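Side-chain contact in germination-specific N-acetylmuramoyl-L-alanine amidase, Autolysin (Clostridioides difficile, PDB 7RAG), which probably hydrolyses the amide bond between N-acetylmuramic acid and L-alanine in cortex peptidoglycan, using a zinc ion, and is partnered by the lipoprotein GerS: residues T39-K42 with D43-A47. Residues are numbered along the deposited sequence; the frame is centred on the assembly and turned at random.
With ZN (zinc ion), chain C.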
loop_
_atom_site.group_PDB
_atom_site.type_symbol
_atom_site.label_atom_id
_atom_site.label_comp_id
_atom_site.label_asym_id
_atom_site.label_seq_id
_atom_site.Cartn_x
_atom_site.Cartn_y
_atom_site.Cartn_z
ATOM N N THR B 39 -26.097 34.834 8.836
ATOM C CA THR B 39 -25.801 33.431 8.591
ATOM C C THR B 39 -26.288 32.582 9.761
ATOM O O THR B 39 -26.128 32.968 10.922
ATOM C CB THR B 39 -24.293 33.264 8.390
ATOM O OG1 THR B 39 -23.855 34.179 7.374
ATOM C CG2 THR B 39 -23.952 31.854 7.986
ATOM N N SER B 40 -26.886 31.428 9.460
ATOM C CA SER B 40 -27.502 30.585 10.479
ATOM C C SER B 40 -26.951 29.162 10.411
ATOM O O SER B 40 -26.280 28.778 9.447
ATOM C CB SER B 40 -29.025 30.557 10.320
ATOM O OG SER B 40 -29.375 29.767 9.197
ATOM N N GLU B 41 -27.261 28.366 11.445
ATOM C CA GLU B 41 -26.857 26.960 11.462
ATOM C C GLU B 41 -27.616 26.134 10.430
ATOM O O GLU B 41 -27.015 25.317 9.733
ATOM C CB GLU B 41 -27.084 26.342 12.838
ATOM C CG GLU B 41 -26.024 26.553 13.888
ATOM C CD GLU B 41 -26.359 25.784 15.162
ATOM O OE1 GLU B 41 -26.439 24.536 15.099
ATOM O OE2 GLU B 41 -26.568 26.425 16.215
ATOM N N LYS B 42 -28.940 26.331 10.324
ATOM C CA LYS B 42 -29.813 25.506 9.479
ATOM C C LYS B 42 -29.166 25.098 8.163
ATOM O O LYS B 42 -28.981 23.906 7.875
ATOM C CB LYS B 42 -31.096 26.273 9.128
ATOM C CG LYS B 42 -32.130 26.395 10.195
ATOM C CD LYS B 42 -33.503 26.775 9.592
ATOM C CE LYS B 42 -33.414 27.850 8.521
ATOM N NZ LYS B 42 -34.776 28.273 8.033
ATOM N N ASP B 43 -28.785 26.110 7.379
ATOM C CA ASP B 43 -28.365 25.921 6.000
ATOM C C ASP B 43 -26.983 25.299 5.910
ATOM O O ASP B 43 -26.751 24.427 5.068
ATOM C CB ASP B 43 -28.414 27.260 5.266
ATOM C CG ASP B 43 -29.769 27.956 5.420
ATOM O OD1 ASP B 43 -30.810 27.274 5.227
ATOM O OD2 ASP B 43 -29.794 29.171 5.752
ATOM N N ILE B 44 -26.063 25.711 6.781
ATOM C CA ILE B 44 -24.737 25.100 6.794
ATOM C C ILE B 44 -24.811 23.635 7.231
ATOM O O ILE B 44 -24.161 22.761 6.638
ATOM C CB ILE B 44 -23.795 25.933 7.681
ATOM C CG1 ILE B 44 -23.561 27.298 7.019
ATOM C CG2 ILE B 44 -22.482 25.195 7.937
ATOM C CD1 ILE B 44 -22.492 28.127 7.672
ATOM N N ASN B 45 -25.590 23.343 8.273
ATOM C CA ASN B 45 -25.754 21.964 8.717
ATOM C C ASN B 45 -26.294 21.098 7.590
ATOM O O ASN B 45 -25.787 19.996 7.336
ATOM C CB ASN B 45 -26.703 21.891 9.917
ATOM C CG ASN B 45 -26.152 22.532 11.153
ATOM O OD1 ASN B 45 -24.979 22.883 11.228
ATOM N ND2 ASN B 45 -27.005 22.685 12.149
ATOM N N LEU B 46 -27.342 21.588 6.911
ATOM C CA LEU B 46 -27.926 20.840 5.808
ATOM C C LEU B 46 -26.914 20.642 4.697
ATOM O O LEU B 46 -26.830 19.554 4.115
ATOM C CB LEU B 46 -29.166 21.558 5.280
ATOM C CG LEU B 46 -29.909 20.944 4.083
ATOM C CD1 LEU B 46 -30.528 19.594 4.472
ATOM C CD2 LEU B 46 -30.981 21.902 3.535
ATOM N N ALA B 47 -26.126 21.676 4.393
ATOM C CA ALA B 47 -25.158 21.562 3.305
ATOM C C ALA B 47 -24.113 20.489 3.611
ATOM O O ALA B 47 -23.849 19.612 2.774
ATOM C CB ALA B 47 -24.494 22.916 3.045
HETATM ZN ZN ZN C . -27.252 23.625 16.824
#
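Glu41 and Asn45 lie one turn apart at the start of helix 41-58, the helix of a beta-alpha-beta unit between strands 18-23 and 62-65 in this Amidase_3-family enzyme, and Glu41 is a zinc ligand. Followed outward, its CB lies 3.7 Å from Asn45 ND2. CG then stands anti to the carbonyl carbon (chi1 -83°), and beyond it the chain runs out extended, carrying the carboxylate away from the helix. At the tip the two oxygens differ: OE1 is 2.1 Å from the zinc ion, whereas OE2 is 2.9 Å from it, which indicates essentially monodentate coordination through OE1. His25 and His109 complete the protein ligands. Backbone hydrogen bonds from Leu110 N to OE1 and from Ala32 N to OE2 hold both oxygens and should fix the rotation of the carboxylate.

The Asn45 side chain crosses that of Glu41 at a slant, its amide plane turned 68° from the carboxylate plane. ND2 comes within 3.5 Å of Glu41 OE1, but its hydrogen bond goes to Gly24 O, next to the ligand His25. A helical backbone bond also links the two residues: Asn45 N donates to Glu41 O at 2.8 Å, with an N-H...O angle of 175°.

On another side of the turn, the methyl Thr39 CG2 meets Ile44 CD1 at 4.0 Å, a methyl-to-methyl contact between the segment leading into the helix and its first turn. Lys42 directs NZ away to a salt bridge with Asp70, while its carbonyl O accepts a 3.0 Å hydrogen bond from Leu46 N.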